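Side-chain contacts in protein DJ-1 homolog D (Arabidopsis thaliana, PDB 4OGG), which is a plant member of the DJ-1/PfpI family that carries two such domains in tandem within a single chain: residues G63-L68 with D244-Q249; P37-K40 with C45-A48; L6-D11 with A70-V75; A275-G280 with S374-L379; M13-V18 with M206-V211. All coordinates share one frame; numbering follows the deposited sequence.

Overall arrangement
Interactions 1 and 5 join the two DJ-1/PfpI halves, while interactions 2, 3 and 4 each stay within one half. Interaction 5 lies deepest, its centre about 6 Å from that of the chain, and uses buried carboxylates and tyrosine hydroxyls; interaction 1, about 13 Å from it between centres, is partly buried and largely water-bridged. Interactions 2 and 3 are neighbours in the first half, where a lysine chain passes a cysteine and leucines meet a partly exposed loop. Interaction 4 is a wholly apolar strand-to-helix contact in the second half, its centre about 30 Å from theirs. Strand 44-51 carries part of interaction 2 and pairs with strands 66-67 and 13-14 of interactions 1 and 5.

Interaction 1 of 5, residues G63-L68 with D244-Q249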
# COMPACT_ATOMS: atom_id res chain seq x y z
N GLY C 63 -4.29 -9.97 -2.06
CA GLY C 63 -5.63 -10.34 -1.63
C GLY C 63 -5.58 -11.08 -0.30
O GLY C 63 -4.63 -10.94 0.46
N HIS C 64 -6.61 -11.86 -0.02
CA HIS C 64 -6.64 -12.62 1.23
C HIS C 64 -5.62 -13.75 1.14
O HIS C 64 -5.38 -14.29 0.07
CB HIS C 64 -8.00 -13.31 1.46
CG HIS C 64 -9.19 -12.41 1.38
ND1 HIS C 64 -9.69 -11.94 0.18
CD2 HIS C 64 -10.04 -11.97 2.34
CE1 HIS C 64 -10.79 -11.25 0.41
NE2 HIS C 64 -11.03 -11.25 1.71
N ASN C 65 -5.01 -14.10 2.27
CA ASN C 65 -4.09 -15.23 2.24
C ASN C 65 -5.03 -16.42 2.14
O ASN C 65 -6.08 -16.43 2.79
CB ASN C 65 -3.27 -15.31 3.52
CG ASN C 65 -2.26 -14.19 3.63
OD1 ASN C 65 -1.56 -13.88 2.67
ND2 ASN C 65 -2.18 -13.58 4.81
N PHE C 66 -4.69 -17.41 1.32
CA PHE C 66 -5.53 -18.58 1.15
C PHE C 66 -4.96 -19.80 1.87
O PHE C 66 -3.82 -20.19 1.62
CB PHE C 66 -5.70 -18.91 -0.33
CG PHE C 66 -6.74 -19.96 -0.60
CD1 PHE C 66 -8.08 -19.62 -0.72
CD2 PHE C 66 -6.38 -21.30 -0.66
CE1 PHE C 66 -9.05 -20.59 -0.91
CE2 PHE C 66 -7.35 -22.29 -0.85
CZ PHE C 66 -8.69 -21.93 -0.97
N THR C 67 -5.76 -20.42 2.73
CA THR C 67 -5.32 -21.59 3.48
C THR C 67 -5.67 -22.89 2.76
O THR C 67 -6.83 -23.17 2.48
CB THR C 67 -5.95 -21.62 4.89
OG1 THR C 67 -5.67 -20.39 5.56
CG2 THR C 67 -5.38 -22.78 5.70
N LEU C 68 -4.64 -23.68 2.46
CA LEU C 68 -4.81 -24.96 1.77
C LEU C 68 -5.39 -25.99 2.72
O LEU C 68 -5.13 -25.94 3.92
CB LEU C 68 -3.45 -25.45 1.26
CG LEU C 68 -2.69 -24.45 0.38
CD1 LEU C 68 -1.26 -24.93 0.18
CD2 LEU C 68 -3.41 -24.29 -0.97
N ASP C 244 -8.95 -9.72 6.53
CA ASP C 244 -8.19 -10.93 6.78
C ASP C 244 -7.60 -10.92 8.19
O ASP C 244 -7.36 -9.85 8.76
CB ASP C 244 -7.07 -11.02 5.75
CG ASP C 244 -6.64 -12.44 5.45
OD1 ASP C 244 -7.25 -13.37 6.00
OD2 ASP C 244 -5.69 -12.61 4.66
N PHE C 245 -7.39 -12.09 8.76
CA PHE C 245 -6.80 -12.18 10.09
C PHE C 245 -5.32 -12.50 9.92
O PHE C 245 -4.96 -13.56 9.41
CB PHE C 245 -7.51 -13.24 10.92
CG PHE C 245 -8.69 -12.72 11.68
CD1 PHE C 245 -8.52 -11.97 12.84
CD2 PHE C 245 -9.98 -12.93 11.21
CE1 PHE C 245 -9.61 -11.45 13.53
CE2 PHE C 245 -11.09 -12.41 11.89
CZ PHE C 245 -10.90 -11.67 13.06
N GLU C 246 -4.48 -11.56 10.34
CA GLU C 246 -3.04 -11.73 10.19
C GLU C 246 -2.26 -11.72 11.50
O GLU C 246 -1.10 -11.32 11.53
CB GLU C 246 -2.50 -10.64 9.26
CG GLU C 246 -3.22 -10.59 7.92
CD GLU C 246 -2.66 -9.55 6.98
OE1 GLU C 246 -1.49 -9.69 6.57
OE2 GLU C 246 -3.38 -8.58 6.66
N GLY C 247 -2.89 -12.16 12.59
CA GLY C 247 -2.19 -12.21 13.85
C GLY C 247 -2.58 -11.24 14.95
O GLY C 247 -2.22 -11.45 16.10
N ASP C 248 -3.30 -10.18 14.60
CA ASP C 248 -3.71 -9.20 15.60
C ASP C 248 -5.08 -9.57 16.18
O ASP C 248 -5.70 -10.54 15.74
CB ASP C 248 -3.72 -7.80 14.99
CG ASP C 248 -2.32 -7.35 14.57
OD1 ASP C 248 -1.42 -7.31 15.44
OD2 ASP C 248 -2.12 -7.04 13.38
N GLN C 249 -5.54 -8.82 17.18
CA GLN C 249 -6.81 -9.12 17.84
C GLN C 249 -8.06 -8.96 16.99
O GLN C 249 -9.14 -9.39 17.39
CB GLN C 249 -6.93 -8.32 19.14
CG GLN C 249 -5.73 -8.53 20.07
CD GLN C 249 -5.99 -8.04 21.48
OE1 GLN C 249 -6.85 -7.18 21.70
NE2 GLN C 249 -5.25 -8.57 22.44
O HOH W 1 -4.23 -10.78 3.43
O HOH W 2 -6.61 -15.98 5.37
O HOH W 3 -1.36 -10.47 3.27
O HOH W 4 -3.53 -14.49 7.13
O HOH W 5 0.14 -12.22 6.80
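D244, at the end of strand 237-244, reaches across from the second DJ-1/PfpI half to the H64-N65 loop segment of the first, its carboxylate placed by CG standing opposite the backbone N (chi1 -152°). Its atom OD2 accepts the backbone N-H of N65 at 2.9 Å from N in a nearly straight bond (174°), met on the syn side but 30° out of the carboxylate plane. The same OD2 lies 3.6 Å from CA of H64 and equally far from ND2 of N65, whose side chain crosses that of D244 at about a right angle. The other oxygen, OD1, is tied to O of N65 through a water that donates to both, 2.8 Å from OD1 and 2.7 Å from O. F245 adds its carbonyl: a second water donates to F245 O and accepts from N65 ND2. Next, E246 swings its OE1 to 4.3 Å from N65 ND2, and a further water between them donates to OE1 and accepts weakly from ND2; its OE2 is bonded to S252 OG. The polar groups at this contact are thus matched mainly through ordered water, with one direct bond.

Interaction 2 of 5, residues P37-K40 with C45-A48; sequences PGKK and CPTA
The pyrrolidine ring of P46 is met at its CD corner by NZ of K39, 4.4 Å away; the K39 chain arrives from the side of C45, the residue before it. The contact belongs to the first DJ-1/PfpI domain, an alpha/beta sandwich, and lies where the loop after strand 30-35 of the central sheet leads into strand 44-51 of the smaller sheet. K39 spans the distance at full stretch: CG stands beside the backbone N (chi1 -62°), and the chain runs extended from there to the ammonium. This is how a contact forms although the nearest CA atoms, those of K39 and C45, are 9.0 Å apart. No hydrogen bond joins the two segments. The polar end of K39 is instead held by a salt bridge to OD1 of D11 and a hydrogen bond to O of S44, and D11 itself packs on both C45 and P46, so the lysine, the cysteine and the proline gather round one carboxylate. L68 packs on K39 and on C45. A third subunit closes over the site: its Q249 packs on K39 and donates from NE2 to O of P37, and its D248 packs on P46. The thiol lies beside the end of the lysine chain, with C45 SG 4.0 Å from K39 NZ and 4.1 Å from K39 CD.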
# COMPACT_ATOMS: atom_id res chain seq x y z
N PRO C 37 2.18 -27.18 -4.82
CA PRO C 37 3.44 -27.93 -4.72
C PRO C 37 4.35 -27.38 -3.63
O PRO C 37 4.48 -26.17 -3.46
CB PRO C 37 4.04 -27.79 -6.12
CG PRO C 37 3.46 -26.48 -6.62
CD PRO C 37 2.02 -26.57 -6.15
N GLY C 38 4.97 -28.29 -2.88
CA GLY C 38 5.88 -27.87 -1.82
C GLY C 38 5.21 -27.42 -0.54
O GLY C 38 5.88 -27.02 0.41
N LYS C 39 3.88 -27.48 -0.49
CA LYS C 39 3.15 -27.06 0.70
C LYS C 39 2.21 -28.16 1.18
O LYS C 39 1.82 -29.03 0.41
CB LYS C 39 2.36 -25.78 0.43
CG LYS C 39 3.25 -24.60 0.06
CD LYS C 39 2.52 -23.27 0.10
CE LYS C 39 3.49 -22.13 -0.19
NZ LYS C 39 2.90 -20.78 0.02
N LYS C 40 1.86 -28.10 2.46
CA LYS C 40 0.98 -29.09 3.06
C LYS C 40 -0.33 -28.47 3.53
O LYS C 40 -0.44 -27.24 3.61
CB LYS C 40 1.67 -29.75 4.25
CG LYS C 40 3.08 -30.24 3.97
CD LYS C 40 3.68 -30.94 5.19
CE LYS C 40 3.69 -30.03 6.41
NZ LYS C 40 4.32 -30.70 7.59
N CYS C 45 -1.18 -19.54 1.06
CA CYS C 45 -0.65 -19.00 -0.19
C CYS C 45 -1.10 -17.56 -0.32
O CYS C 45 -2.27 -17.25 -0.11
CB CYS C 45 -1.22 -19.73 -1.40
SG CYS C 45 -0.64 -21.39 -1.71
N PRO C 46 -0.18 -16.64 -0.66
CA PRO C 46 -0.64 -15.27 -0.80
C PRO C 46 -1.43 -15.26 -2.11
O PRO C 46 -1.22 -16.12 -2.97
CB PRO C 46 0.66 -14.48 -0.93
CG PRO C 46 1.59 -15.46 -1.59
CD PRO C 46 1.28 -16.74 -0.84
N THR C 47 -2.36 -14.32 -2.26
CA THR C 47 -3.13 -14.25 -3.50
C THR C 47 -2.97 -12.87 -4.10
O THR C 47 -2.55 -11.93 -3.43
CB THR C 47 -4.63 -14.52 -3.28
OG1 THR C 47 -5.18 -13.49 -2.45
CG2 THR C 47 -4.85 -15.87 -2.61
N ALA C 48 -3.33 -12.74 -5.38
CA ALA C 48 -3.24 -11.46 -6.07
C ALA C 48 -4.63 -10.96 -6.42
O ALA C 48 -5.52 -11.74 -6.74
CB ALA C 48 -2.41 -11.60 -7.34

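Interaction 3 of 5, residues L6-D11 with A70-V75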
# COMPACT_ATOMS: atom_id res chain seq x y z
N LEU C 6 -10.38 -31.20 -7.26
CA LEU C 6 -9.08 -30.72 -6.81
C LEU C 6 -8.80 -29.36 -7.44
O LEU C 6 -9.06 -29.17 -8.63
CB LEU C 6 -7.99 -31.71 -7.22
CG LEU C 6 -6.55 -31.39 -6.79
CD1 LEU C 6 -6.45 -31.48 -5.27
CD2 LEU C 6 -5.59 -32.37 -7.45
N ILE C 7 -8.31 -28.41 -6.65
CA ILE C 7 -7.97 -27.09 -7.17
C ILE C 7 -6.46 -26.95 -7.09
O ILE C 7 -5.86 -27.12 -6.02
CB ILE C 7 -8.65 -25.95 -6.38
CG1 ILE C 7 -10.18 -26.05 -6.50
CG2 ILE C 7 -8.18 -24.59 -6.92
CD1 ILE C 7 -10.93 -24.91 -5.82
N LEU C 8 -5.84 -26.66 -8.23
CA LEU C 8 -4.39 -26.50 -8.32
C LEU C 8 -4.02 -25.06 -7.97
O LEU C 8 -4.14 -24.16 -8.79
CB LEU C 8 -3.93 -26.84 -9.74
CG LEU C 8 -2.46 -26.65 -10.10
CD1 LEU C 8 -1.57 -27.44 -9.15
CD2 LEU C 8 -2.24 -27.09 -11.54
N CYS C 9 -3.57 -24.86 -6.73
CA CYS C 9 -3.21 -23.54 -6.23
C CYS C 9 -1.73 -23.22 -6.28
O CYS C 9 -0.88 -24.10 -6.45
CB CYS C 9 -3.70 -23.38 -4.78
SG CYS C 9 -5.46 -23.68 -4.54
N GLY C 10 -1.42 -21.94 -6.12
CA GLY C 10 -0.04 -21.48 -6.13
C GLY C 10 0.03 -20.08 -5.54
O GLY C 10 -1.00 -19.42 -5.38
N ASP C 11 1.24 -19.63 -5.22
CA ASP C 11 1.39 -18.29 -4.66
C ASP C 11 1.05 -17.25 -5.71
O ASP C 11 1.50 -17.33 -6.85
CB ASP C 11 2.81 -18.09 -4.13
CG ASP C 11 3.13 -18.96 -2.93
OD1 ASP C 11 2.21 -19.66 -2.45
OD2 ASP C 11 4.28 -18.94 -2.46
N ALA C 70 -5.33 -29.44 1.73
CA ALA C 70 -4.79 -30.72 1.29
C ALA C 70 -3.29 -30.62 1.01
O ALA C 70 -2.74 -29.53 0.82
CB ALA C 70 -5.53 -31.21 0.07
N THR C 71 -2.63 -31.78 0.96
CA THR C 71 -1.20 -31.85 0.72
C THR C 71 -0.87 -32.38 -0.67
O THR C 71 -1.13 -33.54 -0.99
CB THR C 71 -0.53 -32.74 1.79
OG1 THR C 71 -0.89 -32.27 3.10
CG2 THR C 71 0.99 -32.71 1.64
N PHE C 72 -0.29 -31.51 -1.50
CA PHE C 72 0.07 -31.83 -2.87
C PHE C 72 0.79 -33.17 -3.03
O PHE C 72 0.41 -33.99 -3.87
CB PHE C 72 0.96 -30.70 -3.43
CG PHE C 72 1.26 -30.84 -4.89
CD1 PHE C 72 2.25 -31.72 -5.34
CD2 PHE C 72 0.54 -30.12 -5.84
CE1 PHE C 72 2.51 -31.87 -6.70
CE2 PHE C 72 0.78 -30.27 -7.20
CZ PHE C 72 1.77 -31.15 -7.63
N ASP C 73 1.83 -33.37 -2.23
CA ASP C 73 2.64 -34.58 -2.28
C ASP C 73 1.88 -35.86 -1.93
O ASP C 73 2.34 -36.97 -2.22
CB ASP C 73 3.84 -34.41 -1.33
CG ASP C 73 4.80 -35.58 -1.37
OD1 ASP C 73 4.42 -36.69 -0.94
OD2 ASP C 73 5.95 -35.40 -1.83
N GLU C 74 0.70 -35.71 -1.33
CA GLU C 74 -0.11 -36.86 -0.94
C GLU C 74 -1.37 -37.04 -1.78
O GLU C 74 -2.25 -37.82 -1.43
CB GLU C 74 -0.49 -36.73 0.54
CG GLU C 74 0.67 -36.92 1.49
CD GLU C 74 0.36 -36.42 2.89
OE1 GLU C 74 -0.78 -36.61 3.36
OE2 GLU C 74 1.27 -35.86 3.54
N VAL C 75 -1.44 -36.32 -2.89
CA VAL C 75 -2.60 -36.38 -3.78
C VAL C 75 -2.77 -37.71 -4.52
O VAL C 75 -1.82 -38.24 -5.09
CB VAL C 75 -2.54 -35.26 -4.84
CG1 VAL C 75 -3.63 -35.46 -5.89
CG2 VAL C 75 -2.71 -33.90 -4.17
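L6 and L8 of strand 3-8 meet V75 and F72 of the loop that leads from strand 66-67 to strand 82-85. Two apolar contacts carry the pairing. L6 and V75 reach toward each other tip to tip, with CD2 of L6 4.0 Å from CG1 of V75; CG of L6 lies opposite its backbone N (chi1 -178°), which carries the isobutyl group out from the strand toward the loop. L8 crosses the F72 side chain obliquely, and its CD1 comes to 4.2 Å from CE2 of F72, at the edge of the ring and near its plane, so the methyl does not sit over the aromatic face. The backbone contacts are internal to the loop. A short 3-10 turn at 72-73 is closed by bonds from E74 N to T71 O (2.9 Å) and from V75 N to F72 O (3.1 Å), and this turn brings F72 and V75 round to the same strand. Neighbouring apolar groups complete the surroundings: helix 98-110 packs V100 and V104 on L8 and L103 on F72, while Y80 touches both L6 and V75. The strand lies in the central sheet of the first DJ-1/PfpI domain, and L6 pairs there by backbone bonds with strand 82-85. No hydrogen bond runs between the two segments, so what joins this loop to the sheet here is the burial of methyl groups and a ring edge, a contact that depends on fit and carries no directional bond.

Interaction 4 of 5, residues A275-G280 with S374-L379; sequences ALVIPG and SQLMAL
Strand 275-278 runs inside the six-stranded mixed sheet of the second DJ-1/PfpI domain, and helix 369-380 packs against one face of that sheet, the layered arrangement of an alpha/beta sandwich. The contact rests on one helix residue, L376, whose two methyls reach two residues of the strand. Its CD2 lies 3.9 Å from CG2 of V277, and its CD1 lies 4.4 Å from CB of A275. A275 and V277 are two residues apart in the strand and so sit on the same face, while L276 between them points away from the helix. L376 reaches down to them because its CG stands opposite the backbone N (chi1 171°), which extends the isobutyl group from the helix toward the sheet. The V277 and L376 side chains cross at a slant. The nearest CA atoms, those of A275 and L376, are 8.7 Å apart. All three residues are buried, and no hydrogen bond passes between strand and helix. Around them, L218 of helix 208-221 touches both V277 and L376, and P306 touches both A275 and L376. Strand 275-278 is bonded on one flank to strand 197-201, through L199 and L201, and through L276 to A308 of strand 307-309 on the other.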
# COMPACT_ATOMS: atom_id res chain seq x y z
N ALA C 275 -35.55 -13.22 -3.66
CA ALA C 275 -34.69 -13.25 -2.48
C ALA C 275 -33.78 -12.03 -2.37
O ALA C 275 -33.51 -11.34 -3.35
CB ALA C 275 -33.85 -14.53 -2.49
N LEU C 276 -33.30 -11.79 -1.15
CA LEU C 276 -32.42 -10.67 -0.87
C LEU C 276 -31.14 -11.17 -0.23
O LEU C 276 -31.17 -12.05 0.64
CB LEU C 276 -33.11 -9.69 0.08
CG LEU C 276 -32.39 -8.39 0.43
CD1 LEU C 276 -32.33 -7.49 -0.80
CD2 LEU C 276 -33.14 -7.69 1.56
N VAL C 277 -30.01 -10.63 -0.66
CA VAL C 277 -28.72 -11.02 -0.09
C VAL C 277 -27.99 -9.76 0.36
O VAL C 277 -27.96 -8.76 -0.35
CB VAL C 277 -27.85 -11.78 -1.11
CG1 VAL C 277 -26.53 -12.16 -0.47
CG2 VAL C 277 -28.58 -13.02 -1.61
N ILE C 278 -27.40 -9.82 1.56
CA ILE C 278 -26.69 -8.68 2.10
C ILE C 278 -25.24 -8.99 2.44
O ILE C 278 -24.95 -9.65 3.44
CB ILE C 278 -27.36 -8.14 3.38
CG1 ILE C 278 -28.84 -7.83 3.10
CG2 ILE C 278 -26.64 -6.88 3.85
CD1 ILE C 278 -29.59 -7.32 4.32
N PRO C 279 -24.30 -8.53 1.59
CA PRO C 279 -22.88 -8.76 1.84
C PRO C 279 -22.44 -8.05 3.12
O PRO C 279 -23.07 -7.08 3.55
CB PRO C 279 -22.21 -8.16 0.60
CG PRO C 279 -23.25 -8.36 -0.47
CD PRO C 279 -24.51 -7.96 0.25
N GLY C 280 -21.35 -8.53 3.71
CA GLY C 280 -20.83 -7.92 4.92
C GLY C 280 -19.81 -6.85 4.55
O GLY C 280 -19.83 -6.32 3.44
N SER C 374 -25.56 -22.61 0.27
CA SER C 374 -26.29 -23.88 0.33
C SER C 374 -27.65 -23.72 1.02
O SER C 374 -28.67 -24.21 0.53
CB SER C 374 -25.46 -24.93 1.08
OG SER C 374 -26.14 -26.17 1.14
N GLN C 375 -27.66 -23.03 2.16
CA GLN C 375 -28.91 -22.83 2.89
C GLN C 375 -29.86 -21.90 2.16
O GLN C 375 -31.08 -22.04 2.26
CB GLN C 375 -28.62 -22.34 4.31
CG GLN C 375 -27.81 -23.37 5.10
CD GLN C 375 -27.60 -23.00 6.56
OE1 GLN C 375 -26.73 -23.55 7.23
NE2 GLN C 375 -28.41 -22.07 7.07
N LEU C 376 -29.32 -20.94 1.41
CA LEU C 376 -30.17 -20.03 0.65
C LEU C 376 -30.80 -20.84 -0.48
O LEU C 376 -31.98 -20.65 -0.81
CB LEU C 376 -29.36 -18.87 0.08
CG LEU C 376 -30.09 -17.97 -0.92
CD1 LEU C 376 -31.37 -17.43 -0.31
CD2 LEU C 376 -29.17 -16.83 -1.33
N MET C 377 -30.02 -21.73 -1.07
CA MET C 377 -30.50 -22.59 -2.15
C MET C 377 -31.68 -23.42 -1.67
O MET C 377 -32.68 -23.56 -2.37
CB MET C 377 -29.39 -23.51 -2.64
CG MET C 377 -28.30 -22.81 -3.44
SD MET C 377 -26.89 -23.89 -3.78
CE MET C 377 -27.64 -25.08 -4.92
N ALA C 378 -31.54 -23.99 -0.47
CA ALA C 378 -32.60 -24.81 0.10
C ALA C 378 -33.91 -24.04 0.19
O ALA C 378 -34.96 -24.54 -0.21
CB ALA C 378 -32.18 -25.30 1.49
N LEU C 379 -33.85 -22.82 0.71
CA LEU C 379 -35.05 -21.99 0.85
C LEU C 379 -35.65 -21.62 -0.50
O LEU C 379 -36.87 -21.49 -0.63
CB LEU C 379 -34.74 -20.70 1.63
CG LEU C 379 -34.49 -20.85 3.13
CD1 LEU C 379 -34.29 -19.48 3.75
CD2 LEU C 379 -35.67 -21.55 3.78

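Interaction 5 of 5, residues M13-V18 with M206-V211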
# COMPACT_ATOMS: atom_id res chain seq x y z
N MET C 13 -1.93 -16.68 -6.95
CA MET C 13 -2.99 -17.10 -7.87
C MET C 13 -4.01 -15.98 -7.66
O MET C 13 -3.99 -15.31 -6.62
CB MET C 13 -3.56 -18.45 -7.43
CG MET C 13 -4.12 -18.48 -6.02
SD MET C 13 -4.57 -20.14 -5.49
CE MET C 13 -4.45 -19.97 -3.73
N GLU C 14 -4.90 -15.76 -8.62
CA GLU C 14 -5.88 -14.68 -8.47
C GLU C 14 -6.89 -15.04 -7.38
O GLU C 14 -7.52 -16.11 -7.43
CB GLU C 14 -6.58 -14.42 -9.81
CG GLU C 14 -6.85 -12.94 -10.09
CD GLU C 14 -7.99 -12.36 -9.28
OE1 GLU C 14 -8.06 -11.12 -9.15
OE2 GLU C 14 -8.84 -13.13 -8.78
N ASP C 15 -7.05 -14.15 -6.41
CA ASP C 15 -7.93 -14.38 -5.26
C ASP C 15 -9.35 -14.83 -5.60
O ASP C 15 -9.85 -15.80 -5.02
CB ASP C 15 -7.97 -13.11 -4.38
CG ASP C 15 -8.30 -13.42 -2.93
OD1 ASP C 15 -8.33 -14.62 -2.56
OD2 ASP C 15 -8.51 -12.48 -2.14
N TYR C 16 -10.02 -14.15 -6.52
CA TYR C 16 -11.38 -14.56 -6.89
C TYR C 16 -11.38 -15.93 -7.56
O TYR C 16 -12.26 -16.76 -7.32
CB TYR C 16 -12.02 -13.57 -7.87
CG TYR C 16 -12.61 -12.31 -7.27
CD1 TYR C 16 -12.94 -12.22 -5.92
CD2 TYR C 16 -12.92 -11.23 -8.10
CE1 TYR C 16 -13.56 -11.08 -5.40
CE2 TYR C 16 -13.54 -10.09 -7.60
CZ TYR C 16 -13.86 -10.03 -6.26
OH TYR C 16 -14.49 -8.90 -5.77
N GLU C 17 -10.40 -16.15 -8.42
CA GLU C 17 -10.32 -17.38 -9.19
C GLU C 17 -10.10 -18.65 -8.39
O GLU C 17 -10.30 -19.75 -8.91
CB GLU C 17 -9.28 -17.19 -10.30
CG GLU C 17 -9.84 -16.29 -11.39
CD GLU C 17 -8.78 -15.61 -12.23
OE1 GLU C 17 -7.77 -16.26 -12.57
OE2 GLU C 17 -8.97 -14.42 -12.57
N VAL C 18 -9.69 -18.52 -7.14
CA VAL C 18 -9.55 -19.71 -6.31
C VAL C 18 -10.73 -19.79 -5.35
O VAL C 18 -11.36 -20.84 -5.20
CB VAL C 18 -8.22 -19.73 -5.50
CG1 VAL C 18 -8.08 -18.46 -4.66
CG2 VAL C 18 -8.18 -20.97 -4.59
N MET C 206 -17.81 -2.99 0.95
CA MET C 206 -18.42 -4.23 1.41
C MET C 206 -17.24 -5.20 1.27
O MET C 206 -16.29 -4.92 0.54
CB MET C 206 -19.59 -4.62 0.50
CG MET C 206 -19.26 -4.64 -0.98
SD MET C 206 -20.75 -4.80 -1.98
CE MET C 206 -20.23 -3.94 -3.46
N GLU C 207 -17.28 -6.33 1.98
CA GLU C 207 -16.17 -7.28 1.91
C GLU C 207 -16.07 -7.94 0.54
O GLU C 207 -17.05 -8.43 -0.02
CB GLU C 207 -16.31 -8.34 3.01
CG GLU C 207 -14.97 -8.77 3.64
CD GLU C 207 -14.17 -9.73 2.78
OE1 GLU C 207 -12.93 -9.81 2.97
OE2 GLU C 207 -14.77 -10.42 1.94
N ASP C 208 -14.85 -7.91 0.00
CA ASP C 208 -14.47 -8.45 -1.30
C ASP C 208 -15.05 -9.83 -1.64
O ASP C 208 -15.67 -10.01 -2.69
CB ASP C 208 -12.93 -8.47 -1.36
CG ASP C 208 -12.38 -9.10 -2.63
OD1 ASP C 208 -12.17 -8.37 -3.63
OD2 ASP C 208 -12.14 -10.33 -2.60
N TYR C 209 -14.84 -10.80 -0.76
CA TYR C 209 -15.38 -12.15 -1.00
C TYR C 209 -16.89 -12.21 -0.82
O TYR C 209 -17.59 -12.86 -1.59
CB TYR C 209 -14.81 -13.16 -0.01
CG TYR C 209 -13.39 -13.64 -0.19
CD1 TYR C 209 -12.78 -13.68 -1.45
CD2 TYR C 209 -12.71 -14.18 0.89
CE1 TYR C 209 -11.51 -14.26 -1.60
CE2 TYR C 209 -11.46 -14.75 0.75
CZ TYR C 209 -10.87 -14.79 -0.49
OH TYR C 209 -9.63 -15.39 -0.60
N GLU C 210 -17.37 -11.55 0.22
CA GLU C 210 -18.79 -11.59 0.58
C GLU C 210 -19.77 -11.07 -0.45
O GLU C 210 -20.96 -11.40 -0.39
CB GLU C 210 -18.97 -10.92 1.93
CG GLU C 210 -18.10 -11.62 2.97
CD GLU C 210 -18.09 -10.94 4.31
OE1 GLU C 210 -17.22 -11.31 5.13
OE2 GLU C 210 -18.94 -10.06 4.55
N VAL C 211 -19.30 -10.26 -1.39
CA VAL C 211 -20.18 -9.80 -2.44
C VAL C 211 -19.99 -10.70 -3.66
O VAL C 211 -20.94 -11.26 -4.19
CB VAL C 211 -19.92 -8.32 -2.85
CG1 VAL C 211 -18.46 -8.13 -3.25
CG2 VAL C 211 -20.84 -7.94 -4.01
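D15 and Y16 face D208 and Y209 where two equivalent strand-to-helix turns, one from each DJ-1/PfpI domain, meet near the centre of the folded chain. E14, the N-cap of helix 15-27, prepares the first turn: its OE2 accepts from N of Y16 (2.7 Å) and weakly from N of E17, and E207 does the same for Y209 and E210. D15 comes next, its CG opposite the backbone N (chi1 -153°), which turns the carboxylate to Y209; it crosses that side chain at about a right angle, the two planes 61° apart. The hydroxyl of Y209 donates to OD1 of D15 over a very short 2.5 Å, with OD1 at the ring edge and near its plane. The other oxygen, OD2, accepts from ND1 of H64, whose ring stacks on Y209, so both D15 oxygens are engaged. Y16 makes the reciprocal approach, opposite in direction to D208, with ring and carboxylate only 15° from parallel. OD1 of D208 is bonded to ND1 of H257, the histidine stacked on Y16. The OD2 atoms of D15 and D208 lie 4.2 Å apart, a repulsion the histidine bonds probably offset. Each tyrosine thus approaches the aspartate of the other domain, but the two sides differ: OH of Y16 is 3.2 Å from OD1 of D208, while CE1 of Y16 is 3.2 Å from OD2 of D208.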